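Local atomic coordinates of cryptic loci regulator 2 (Schizosaccharomyces pombe 972h-, PDB entry 5IKJ), a protein that promotes transcriptional silencing, acting upstream of histone deacetylases, and is required for nucleosome positioning at heterochromatic loci and for silencing by the SHREC complex. Residues Q320-E323 with H324-A327; V326-S329 with I330-W334; D308-P311 with W312-P316; G381-G385 with A386-W390; D529-F532 with Y533-L537. All coordinates share one frame; numbering follows the deposited sequence.

Interaction 1: Q320-E323 with H324-A327; sequences QKQE and HLVA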
# COMPACT_ATOMS: atom_id res chain seq x y z
N GLN A 320 -32.39 -14.41 12.83
CA GLN A 320 -33.33 -13.83 13.77
C GLN A 320 -32.67 -12.92 14.80
O GLN A 320 -33.39 -12.25 15.56
CB GLN A 320 -34.11 -14.94 14.51
CG GLN A 320 -35.03 -15.76 13.62
CD GLN A 320 -34.28 -16.74 12.74
OE1 GLN A 320 -33.05 -16.67 12.63
NE2 GLN A 320 -35.00 -17.66 12.13
N LYS A 321 -31.34 -12.87 14.85
CA LYS A 321 -30.63 -12.01 15.79
C LYS A 321 -30.48 -10.64 15.13
O LYS A 321 -29.60 -10.44 14.29
CB LYS A 321 -29.29 -12.62 16.19
CG LYS A 321 -28.98 -12.51 17.67
CD LYS A 321 -27.78 -13.36 18.06
CE LYS A 321 -27.34 -13.10 19.49
NZ LYS A 321 -26.92 -11.68 19.69
N GLN A 322 -31.35 -9.71 15.52
CA GLN A 322 -31.50 -8.45 14.79
C GLN A 322 -30.17 -7.73 14.60
O GLN A 322 -29.90 -7.19 13.52
CB GLN A 322 -32.50 -7.56 15.53
CG GLN A 322 -33.06 -6.42 14.70
CD GLN A 322 -34.25 -5.75 15.38
OE1 GLN A 322 -34.65 -6.14 16.47
NE2 GLN A 322 -34.81 -4.74 14.72
N GLU A 323 -29.33 -7.70 15.64
CA GLU A 323 -28.10 -6.93 15.55
C GLU A 323 -27.08 -7.56 14.60
O GLU A 323 -26.12 -6.89 14.21
CB GLU A 323 -27.48 -6.76 16.94
CG GLU A 323 -26.70 -7.95 17.47
CD GLU A 323 -27.52 -9.23 17.47
OE1 GLU A 323 -28.72 -9.16 17.79
OE2 GLU A 323 -26.95 -10.30 17.14
N HIS A 324 -27.26 -8.83 14.23
CA HIS A 324 -26.40 -9.46 13.23
C HIS A 324 -26.64 -8.94 11.82
O HIS A 324 -25.88 -9.27 10.92
CB HIS A 324 -26.59 -10.97 13.23
CG HIS A 324 -25.73 -11.70 14.22
ND1 HIS A 324 -25.63 -13.08 14.24
CD2 HIS A 324 -24.93 -11.26 15.22
CE1 HIS A 324 -24.81 -13.45 15.20
NE2 HIS A 324 -24.37 -12.36 15.81
N LEU A 325 -27.69 -8.13 11.62
CA LEU A 325 -28.09 -7.76 10.27
C LEU A 325 -27.22 -6.66 9.66
O LEU A 325 -27.25 -6.48 8.44
CB LEU A 325 -29.56 -7.31 10.27
CG LEU A 325 -30.55 -8.36 10.77
CD1 LEU A 325 -31.96 -7.79 10.78
CD2 LEU A 325 -30.50 -9.63 9.93
N VAL A 326 -26.45 -5.94 10.47
CA VAL A 326 -25.47 -5.01 9.92
C VAL A 326 -24.32 -5.78 9.28
O VAL A 326 -23.87 -5.45 8.18
CB VAL A 326 -24.97 -4.04 11.00
CG1 VAL A 326 -24.02 -3.01 10.39
CG2 VAL A 326 -26.14 -3.34 11.68
N ALA A 327 -23.84 -6.82 9.96
CA ALA A 327 -22.77 -7.64 9.41
C ALA A 327 -23.25 -8.43 8.20
O ALA A 327 -22.49 -8.63 7.24
CB ALA A 327 -22.22 -8.58 10.48
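K321 lays its CD over one face of the H324 imidazole: CD lies 4.2 Å from the ring centroid and 14° off the ring normal, a CH-pi contact displaced toward the CE1 rim. The backbones meet in the same place, H324 N donating to K321 O at 2.8 Å. One residue on, L325 N bonds to Q322 O (3.1 Å). L325 sets its CG against the same oxygen, 3.1 Å from Q322 O.

The lysine does not rest on the ring alone. Its chain bends at the last torsion, bringing NZ to a salt bridge with E323 OE2 (2.9 Å), whose hydrogen bond is weak. The glutamate in turn holds CG between its own N and carbonyl carbon (chi1 80°), so its carboxylate runs alongside H324, the two planes 65° apart.

Outside this turn, H324 ND1 is hydrogen-bonded to the backbone N of D318, which probably helps to fix the rotation of the imidazole. This is a surface turn leading into helix 325-330. Its buried histidine packs inward on P258 of strand 255-266 and meets W249 of strand 247-252 edge-to-face.

Interaction 2: V326-S329 with I330-W334; sequences VAHS and ICQTW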
# COMPACT_ATOMS: atom_id res chain seq x y z
N VAL A 326 -26.45 -5.94 10.47
CA VAL A 326 -25.47 -5.01 9.92
C VAL A 326 -24.32 -5.78 9.28
O VAL A 326 -23.87 -5.45 8.18
CB VAL A 326 -24.97 -4.04 11.00
CG1 VAL A 326 -24.02 -3.01 10.39
CG2 VAL A 326 -26.14 -3.34 11.68
N ALA A 327 -23.84 -6.82 9.96
CA ALA A 327 -22.77 -7.64 9.41
C ALA A 327 -23.25 -8.43 8.20
O ALA A 327 -22.49 -8.63 7.24
CB ALA A 327 -22.22 -8.58 10.48
N HIS A 328 -24.50 -8.88 8.22
CA HIS A 328 -25.06 -9.58 7.06
C HIS A 328 -25.14 -8.66 5.85
O HIS A 328 -24.87 -9.08 4.72
CB HIS A 328 -26.44 -10.13 7.40
CG HIS A 328 -27.15 -10.75 6.24
ND1 HIS A 328 -26.91 -12.03 5.81
CD2 HIS A 328 -28.10 -10.25 5.41
CE1 HIS A 328 -27.68 -12.31 4.77
NE2 HIS A 328 -28.41 -11.24 4.51
N SER A 329 -25.50 -7.39 6.07
CA SER A 329 -25.66 -6.46 4.96
C SER A 329 -24.31 -6.11 4.33
O SER A 329 -24.20 -6.00 3.11
CB SER A 329 -26.37 -5.20 5.44
OG SER A 329 -26.68 -4.34 4.35
N ILE A 330 -23.28 -5.92 5.16
CA ILE A 330 -21.97 -5.54 4.64
C ILE A 330 -21.35 -6.70 3.87
O ILE A 330 -20.72 -6.49 2.82
CB ILE A 330 -21.06 -5.08 5.79
CG1 ILE A 330 -21.68 -3.88 6.51
CG2 ILE A 330 -19.68 -4.71 5.26
CD1 ILE A 330 -21.02 -3.55 7.84
N CYS A 331 -21.50 -7.92 4.36
CA CYS A 331 -20.86 -9.08 3.77
C CYS A 331 -21.58 -9.58 2.52
O CYS A 331 -21.25 -10.66 2.02
CB CYS A 331 -20.77 -10.21 4.80
SG CYS A 331 -19.71 -9.78 6.20
N GLN A 332 -22.54 -8.82 2.00
CA GLN A 332 -23.12 -9.07 0.69
C GLN A 332 -22.63 -8.08 -0.35
O GLN A 332 -23.00 -8.20 -1.53
CB GLN A 332 -24.65 -9.01 0.76
CG GLN A 332 -25.28 -10.17 1.52
CD GLN A 332 -26.73 -10.38 1.15
OE1 GLN A 332 -27.45 -9.43 0.86
NE2 GLN A 332 -27.16 -11.63 1.15
N THR A 333 -21.80 -7.12 0.03
CA THR A 333 -21.35 -6.07 -0.87
C THR A 333 -19.96 -6.38 -1.42
O THR A 333 -19.29 -7.32 -1.00
CB THR A 333 -21.34 -4.71 -0.17
OG1 THR A 333 -20.37 -4.72 0.88
CG2 THR A 333 -22.71 -4.38 0.40
N TRP A 334 -19.55 -5.55 -2.38
CA TRP A 334 -18.18 -5.57 -2.88
C TRP A 334 -17.91 -4.22 -3.54
O TRP A 334 -18.82 -3.58 -4.06
CB TRP A 334 -17.94 -6.71 -3.87
CG TRP A 334 -18.79 -6.65 -5.11
CD1 TRP A 334 -20.03 -7.18 -5.28
CD2 TRP A 334 -18.45 -6.04 -6.36
NE1 TRP A 334 -20.49 -6.93 -6.55
CE2 TRP A 334 -19.54 -6.23 -7.23
CE3 TRP A 334 -17.33 -5.34 -6.82
CZ2 TRP A 334 -19.54 -5.75 -8.54
CZ3 TRP A 334 -17.33 -4.86 -8.12
CH2 TRP A 334 -18.43 -5.07 -8.97
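V326 and I330 lie side by side, one helical turn apart, pointing the same way, with V326 CG1 4.0 Å from I330 CD1. They belong to the last turn of the short helix 325-330, which runs out through a type I beta turn, I330 to T333, into strand 333-340. The helical pattern persists up to the exit: I330 N donates to V326 O at 3.1 Å and C331 N to A327 O at the same length. C331 is the first residue to leave helical torsions, and the bond from Q332 N to S329 O is weak.

H328 and Q332 make the second pairing, on the more exposed side. H328 has CG anti to its backbone nitrogen (chi1 174°), while Q332 carries CG beside its N and then runs extended, and the two side chains meet obliquely, with ring and amide planes 42° apart. Q332 CG lies over one face of the imidazole, and H328 NE2 and Q332 NE2 lie 3.6 Å apart. An alanine in place of Q332 would remove this cover and is likely to leave the H328 ring freer to turn.

Inward, I330 packs on V247 and on V522 of helix 518-522, while A327 rests on W312. T333 closes the turn twice over on one acceptor. Its N donates to I330 O at 3.1 Å, and its hydroxyl, with OG1 between N and the carbonyl carbon (chi1 65°), donates to I330 O at 2.6 Å, in the carbonyl plane and on a lone pair.

Interaction 3: D308-P311 with W312-P316; sequences DIEP and WSRHP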
# COMPACT_ATOMS: atom_id res chain seq x y z
N ASP A 308 -7.79 -14.28 18.92
CA ASP A 308 -9.17 -14.08 19.36
C ASP A 308 -10.06 -13.57 18.23
O ASP A 308 -11.15 -13.05 18.50
CB ASP A 308 -9.20 -13.10 20.54
CG ASP A 308 -8.56 -13.67 21.79
OD1 ASP A 308 -9.19 -14.53 22.44
OD2 ASP A 308 -7.44 -13.25 22.12
N ILE A 309 -9.62 -13.72 16.98
CA ILE A 309 -10.39 -13.29 15.82
C ILE A 309 -10.44 -14.44 14.83
O ILE A 309 -9.44 -15.14 14.63
CB ILE A 309 -9.79 -12.03 15.16
CG1 ILE A 309 -9.50 -10.97 16.22
CG2 ILE A 309 -10.74 -11.51 14.08
CD1 ILE A 309 -8.94 -9.67 15.68
N GLU A 310 -11.60 -14.64 14.22
CA GLU A 310 -11.78 -15.68 13.22
C GLU A 310 -12.41 -15.08 11.97
O GLU A 310 -13.20 -14.14 12.06
CB GLU A 310 -12.67 -16.81 13.75
CG GLU A 310 -12.15 -17.42 15.05
CD GLU A 310 -12.49 -18.89 15.19
OE1 GLU A 310 -13.67 -19.25 15.04
OE2 GLU A 310 -11.56 -19.69 15.43
N PRO A 311 -12.07 -15.60 10.79
CA PRO A 311 -12.66 -15.05 9.56
C PRO A 311 -14.17 -15.22 9.56
O PRO A 311 -14.72 -16.15 10.13
CB PRO A 311 -12.00 -15.87 8.44
CG PRO A 311 -10.77 -16.44 9.06
CD PRO A 311 -11.11 -16.68 10.49
N TRP A 312 -14.84 -14.28 8.88
CA TRP A 312 -16.30 -14.27 8.86
C TRP A 312 -16.87 -15.61 8.40
O TRP A 312 -17.94 -16.02 8.87
CB TRP A 312 -16.81 -13.16 7.95
CG TRP A 312 -18.30 -13.06 7.93
CD1 TRP A 312 -19.13 -13.41 6.90
CD2 TRP A 312 -19.14 -12.59 8.99
NE1 TRP A 312 -20.44 -13.18 7.26
CE2 TRP A 312 -20.47 -12.68 8.54
CE3 TRP A 312 -18.89 -12.10 10.27
CZ2 TRP A 312 -21.55 -12.29 9.32
CZ3 TRP A 312 -19.97 -11.73 11.06
CH2 TRP A 312 -21.28 -11.82 10.58
N SER A 313 -16.19 -16.30 7.49
CA SER A 313 -16.69 -17.54 6.94
C SER A 313 -16.54 -18.73 7.88
O SER A 313 -16.90 -19.85 7.50
CB SER A 313 -15.99 -17.85 5.61
OG SER A 313 -14.58 -17.79 5.75
N ARG A 314 -16.02 -18.53 9.09
CA ARG A 314 -15.83 -19.64 10.01
C ARG A 314 -17.12 -20.02 10.72
O ARG A 314 -17.41 -21.21 10.90
CB ARG A 314 -14.74 -19.31 11.03
CG ARG A 314 -14.44 -20.42 12.02
CD ARG A 314 -14.19 -21.75 11.33
NE ARG A 314 -13.77 -22.80 12.26
CZ ARG A 314 -14.57 -23.40 13.12
NH1 ARG A 314 -15.85 -23.06 13.20
NH2 ARG A 314 -14.10 -24.35 13.93
N HIS A 315 -17.91 -19.03 11.13
CA HIS A 315 -19.15 -19.28 11.85
C HIS A 315 -20.34 -18.67 11.11
O HIS A 315 -20.17 -17.70 10.37
CB HIS A 315 -19.10 -18.71 13.28
CG HIS A 315 -17.91 -19.18 14.07
ND1 HIS A 315 -17.71 -20.50 14.39
CD2 HIS A 315 -16.88 -18.49 14.61
CE1 HIS A 315 -16.59 -20.61 15.10
NE2 HIS A 315 -16.07 -19.40 15.24
N PRO A 316 -21.54 -19.20 11.30
CA PRO A 316 -22.71 -18.63 10.64
C PRO A 316 -23.26 -17.43 11.39
O PRO A 316 -23.11 -17.31 12.61
CB PRO A 316 -23.72 -19.79 10.65
CG PRO A 316 -23.37 -20.55 11.89
CD PRO A 316 -21.89 -20.38 12.11
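P311 and R314 close a backbone turn of type I geometry, in which R314 N donates to P311 O at 2.9 Å. The turn comes directly after strand 309-311, an outermost strand of a five-stranded antiparallel sheet, and leads the chain away from it. The backbone torsions trace the change of direction: E310 and P311 have extended values, whereas W312 and S313 are folded, close to the ideal values for the two corners of such a turn. S313 N also lies 3.0 Å from P311 O, but its angle is poor for a bond, which leaves R314 N as the donor that closes the turn.

E310 sends its side chain toward the residues past the turn. Bent at its second torsion, it places OE1 against R314 CG (3.3 Å) and next to the H315 imidazole, with carboxylate and ring planes 23° apart. OE1 approaches that ring obliquely. The R314 guanidinium is only a distant charge for this carboxylate: the oxygen lies well out of its plane, and NE bonds weakly to K502 O instead. R314 contributes its aliphatic part, with CG 3.7 Å above the plane of the H315 ring and over its centre.

W312 turns away from this polar cluster. With CG anti to N (chi1 -177°), its indole stacks with W249 and packs on P258, while H315 meets W249 edge-to-face and accepts a hydrogen bond from that indole through its O. On the polar side, H315 NE2 lies next to E310 OE1 in a bond modelled at 2.4 Å and bent to 124°, too short to be taken at face value.

Interaction 4: G381-G385 with A386-W390; sequences GIFRG and AEKLW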
# COMPACT_ATOMS: atom_id res chain seq x y z
N GLY A 381 -7.07 -3.47 -5.49
CA GLY A 381 -7.74 -4.47 -4.68
C GLY A 381 -9.25 -4.34 -4.78
O GLY A 381 -9.79 -3.50 -5.50
N ILE A 382 -9.92 -5.20 -4.01
CA ILE A 382 -11.37 -5.30 -4.04
C ILE A 382 -11.84 -5.92 -2.73
O ILE A 382 -11.27 -6.92 -2.26
CB ILE A 382 -11.83 -6.14 -5.24
CG1 ILE A 382 -13.35 -6.10 -5.39
CG2 ILE A 382 -11.35 -7.58 -5.11
CD1 ILE A 382 -13.85 -6.66 -6.71
N PHE A 383 -12.87 -5.34 -2.12
CA PHE A 383 -13.55 -5.98 -1.01
C PHE A 383 -14.52 -7.01 -1.56
O PHE A 383 -15.39 -6.68 -2.37
CB PHE A 383 -14.31 -4.95 -0.17
CG PHE A 383 -13.46 -4.24 0.85
CD1 PHE A 383 -13.19 -4.83 2.07
CD2 PHE A 383 -12.96 -2.98 0.59
CE1 PHE A 383 -12.41 -4.18 3.02
CE2 PHE A 383 -12.19 -2.32 1.53
CZ PHE A 383 -11.92 -2.92 2.75
N ARG A 384 -14.36 -8.26 -1.14
CA ARG A 384 -15.31 -9.32 -1.48
C ARG A 384 -16.05 -9.67 -0.19
O ARG A 384 -15.56 -10.45 0.63
CB ARG A 384 -14.62 -10.54 -2.07
CG ARG A 384 -15.61 -11.61 -2.50
CD ARG A 384 -14.95 -12.93 -2.83
NE ARG A 384 -15.95 -13.90 -3.27
CZ ARG A 384 -16.77 -14.56 -2.46
NH1 ARG A 384 -16.72 -14.36 -1.15
NH2 ARG A 384 -17.65 -15.41 -2.95
N GLY A 385 -17.24 -9.10 -0.03
CA GLY A 385 -18.02 -9.33 1.18
C GLY A 385 -17.25 -8.98 2.43
O GLY A 385 -16.96 -7.80 2.68
N ALA A 386 -16.90 -9.99 3.22
CA ALA A 386 -16.23 -9.78 4.49
C ALA A 386 -14.73 -9.55 4.35
O ALA A 386 -14.11 -8.99 5.27
CB ALA A 386 -16.45 -10.98 5.42
N GLU A 387 -14.13 -9.95 3.23
CA GLU A 387 -12.68 -10.01 3.10
C GLU A 387 -12.17 -8.96 2.13
O GLU A 387 -12.88 -8.51 1.22
CB GLU A 387 -12.25 -11.41 2.63
CG GLU A 387 -12.56 -12.50 3.64
CD GLU A 387 -12.43 -13.89 3.07
OE1 GLU A 387 -12.68 -14.06 1.85
OE2 GLU A 387 -12.08 -14.82 3.82
N LYS A 388 -10.91 -8.58 2.33
CA LYS A 388 -10.20 -7.66 1.45
C LYS A 388 -9.23 -8.45 0.58
O LYS A 388 -8.55 -9.36 1.06
CB LYS A 388 -9.43 -6.62 2.27
CG LYS A 388 -9.24 -5.27 1.60
CD LYS A 388 -8.57 -4.30 2.56
CE LYS A 388 -8.52 -2.88 2.00
NZ LYS A 388 -8.19 -1.89 3.05
N LEU A 389 -9.18 -8.11 -0.71
CA LEU A 389 -8.32 -8.80 -1.66
C LEU A 389 -7.46 -7.79 -2.41
O LEU A 389 -7.88 -6.66 -2.68
CB LEU A 389 -9.13 -9.64 -2.65
CG LEU A 389 -9.65 -10.96 -2.10
CD1 LEU A 389 -10.66 -11.57 -3.06
CD2 LEU A 389 -8.51 -11.94 -1.84
N TRP A 390 -6.25 -8.22 -2.75
CA TRP A 390 -5.25 -7.35 -3.36
C TRP A 390 -4.62 -8.02 -4.57
O TRP A 390 -4.73 -9.24 -4.77
CB TRP A 390 -4.12 -7.01 -2.38
CG TRP A 390 -4.50 -6.21 -1.16
CD1 TRP A 390 -4.85 -6.70 0.07
CD2 TRP A 390 -4.53 -4.78 -1.03
NE1 TRP A 390 -5.10 -5.67 0.94
CE2 TRP A 390 -4.91 -4.48 0.29
CE3 TRP A 390 -4.27 -3.72 -1.91
CZ2 TRP A 390 -5.05 -3.17 0.75
CZ3 TRP A 390 -4.41 -2.43 -1.45
CH2 TRP A 390 -4.79 -2.16 -0.13
O HOH W 1 -14.87 -13.08 0.53
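F383 holds its CG beside the backbone N (chi1 -83°), and K388, with CG anti to N (chi1 -151°), then runs extended, so the lysine's methylenes cross one face of the phenyl ring. The two form a non-hydrogen-bonded pair in the antiparallel beta hairpin of strands 377-384 and 387-390, within the Clr2 family region of the SH3 clan. K388 CG sits 3.9 Å from the F383 ring centroid, 20° off the normal, in a CH-pi contact; farther along, CE reaches F383 CZ at 3.5 Å. NZ continues past the ring to a salt bridge with E230 and a bond to the backbone of another protein chain.

Two hydrogen-bonded pairs frame this one. I382 and L389 exchange bonds, I382 N to L389 O at 2.8 Å and L389 N to I382 O at 2.9 Å, and their side chains touch on the opposite face of the sheet. R384 and E387 do likewise around a type II' turn, where G385 has positive phi. At the other end, a CB on G381 would clash with L389 O.

R384 and E387 keep their charged ends apart, E387 OE2 being hydrogen-bonded to the hydroxyl of Y496, and a water spans the gap. It donates to R384 O and to E387 OE1, each at 2.7 Å, and accepts from R384 NH1 at 2.8 Å, lying in the guanidinium plane at its edge.

Interaction 5: D529-F532 with Y533-L537; sequences DDDF and YEYLL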
# COMPACT_ATOMS: atom_id res chain seq x y z
N ASP A 529 -16.69 6.92 15.77
CA ASP A 529 -16.63 8.35 15.98
C ASP A 529 -15.21 8.76 16.36
O ASP A 529 -14.36 7.92 16.65
CB ASP A 529 -17.63 8.78 17.07
CG ASP A 529 -19.06 8.39 16.74
OD1 ASP A 529 -19.25 7.38 16.04
OD2 ASP A 529 -19.98 9.11 17.18
N ASP A 530 -14.97 10.07 16.35
CA ASP A 530 -13.61 10.57 16.57
C ASP A 530 -13.04 10.16 17.92
O ASP A 530 -11.81 10.14 18.07
CB ASP A 530 -13.59 12.10 16.44
CG ASP A 530 -13.43 12.57 15.00
OD1 ASP A 530 -12.87 11.81 14.18
OD2 ASP A 530 -13.87 13.70 14.69
N ASP A 531 -13.88 9.84 18.90
CA ASP A 531 -13.36 9.42 20.20
C ASP A 531 -12.58 8.12 20.09
O ASP A 531 -11.63 7.90 20.84
CB ASP A 531 -14.51 9.26 21.20
CG ASP A 531 -15.54 8.26 20.74
OD1 ASP A 531 -15.68 8.08 19.51
OD2 ASP A 531 -16.21 7.65 21.60
N PHE A 532 -12.98 7.24 19.16
CA PHE A 532 -12.26 6.00 18.91
C PHE A 532 -10.75 6.21 18.88
O PHE A 532 -9.99 5.48 19.52
CB PHE A 532 -12.73 5.41 17.58
CG PHE A 532 -12.15 4.06 17.26
CD1 PHE A 532 -10.94 3.95 16.58
CD2 PHE A 532 -12.81 2.90 17.63
CE1 PHE A 532 -10.41 2.71 16.28
CE2 PHE A 532 -12.28 1.66 17.33
CZ PHE A 532 -11.08 1.57 16.66
N TYR A 533 -10.30 7.23 18.14
CA TYR A 533 -8.88 7.45 17.95
C TYR A 533 -8.23 8.12 19.15
O TYR A 533 -7.01 7.99 19.33
CB TYR A 533 -8.67 8.27 16.67
CG TYR A 533 -9.23 7.58 15.46
CD1 TYR A 533 -8.48 6.64 14.76
CD2 TYR A 533 -10.53 7.83 15.03
CE1 TYR A 533 -9.00 5.99 13.66
CE2 TYR A 533 -11.05 7.19 13.93
CZ TYR A 533 -10.28 6.26 13.24
OH TYR A 533 -10.80 5.62 12.15
N GLU A 534 -9.04 8.72 20.01
CA GLU A 534 -8.54 9.27 21.25
C GLU A 534 -8.25 8.05 22.13
O GLU A 534 -7.15 7.88 22.62
CB GLU A 534 -9.57 10.19 21.91
CG GLU A 534 -9.16 10.68 23.29
CD GLU A 534 -9.75 12.03 23.64
OE1 GLU A 534 -10.81 12.38 23.10
OE2 GLU A 534 -9.14 12.73 24.47
N TYR A 535 -9.25 7.19 22.30
CA TYR A 535 -9.08 5.95 23.06
C TYR A 535 -7.91 5.14 22.52
O TYR A 535 -7.04 4.69 23.28
CB TYR A 535 -10.36 5.12 23.01
CG TYR A 535 -11.54 5.74 23.72
CD1 TYR A 535 -11.53 5.93 25.10
CD2 TYR A 535 -12.68 6.13 23.02
CE1 TYR A 535 -12.61 6.49 25.75
CE2 TYR A 535 -13.76 6.69 23.66
CZ TYR A 535 -13.72 6.87 25.03
OH TYR A 535 -14.80 7.43 25.67
N LEU A 536 -7.87 4.93 21.20
CA LEU A 536 -6.83 4.11 20.59
C LEU A 536 -5.45 4.60 20.99
O LEU A 536 -4.60 3.82 21.44
CB LEU A 536 -6.98 4.11 19.07
CG LEU A 536 -6.37 2.94 18.30
CD1 LEU A 536 -6.75 3.02 16.83
CD2 LEU A 536 -4.85 2.88 18.43
N LEU A 537 -5.21 5.89 20.84
CA LEU A 537 -3.91 6.45 21.17
C LEU A 537 -3.49 6.11 22.58
O LEU A 537 -2.33 5.81 22.84
CB LEU A 537 -3.92 7.96 20.98
CG LEU A 537 -2.57 8.60 21.26
CD1 LEU A 537 -1.48 7.83 20.54
CD2 LEU A 537 -2.55 10.05 20.84
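Y533 offers a ring face to the edge of F532: the centroids are 5.2 Å apart, the planes are at 70°, and F532 CD1 stands 3.9 Å above the tyrosine plane, over its centre. This T-shaped pair joins successive residues whose first torsions differ, F532 having CG anti to N (chi1 -175°) and Y533 having it beside N (chi1 -59°). A serine in place of Y533 would take that face away and would probably leave F532 CD1 without the ring it points at and thin the packing against the other protein chain.

E534 follows, its N bonded only weakly to D531 O while its CB packs on the same oxygen. These bonds belong to the first turn of helix 531-540, which lies against strands 255-266, 288-294 and 300-304 of the five-stranded sheet. Y535 N makes a straighter bond to D531 O, at 2.9 Å. Its ring comes edge-on to the aspartate, D531 OD2 lying in the ring plane 3.3 Å from Y535 CE2. D531 OD1 is held by the hydroxyl of Y300 and takes a weak bond from F532 N.

L536 N donates to F532 O at 2.8 Å. The leucine brings CD1 to within 3.7 Å of F532 CE1, and both side chains pack on H291 and F302. L537 N continues the helix with a bond to Y533 O at 3.2 Å, while its side chain packs on an apolar side chain of the other protein chain.

Interactions 1 to 4 form a connected group. Interactions 1 and 2 share V326 and A327 on helix 325-330, with centres 11 Å apart. Interaction 3 touches both through W312, whose CH2 lies 3.4 Å from A327 CB; W312 CB also meets A386 CB of interaction 4 at 3.4 Å. Interactions 2 and 4 join in one sheet, where T333 O and G385 N are 2.9 Å apart, a probable hydrogen bond, and C331 SG packs on A386 CB. Interaction 5 stands apart: its nearest atoms are about 11 to 13 Å from those of the other four. The zinc ion is held elsewhere, by H189, C204, C206 and C209, none of which belongs to these segments.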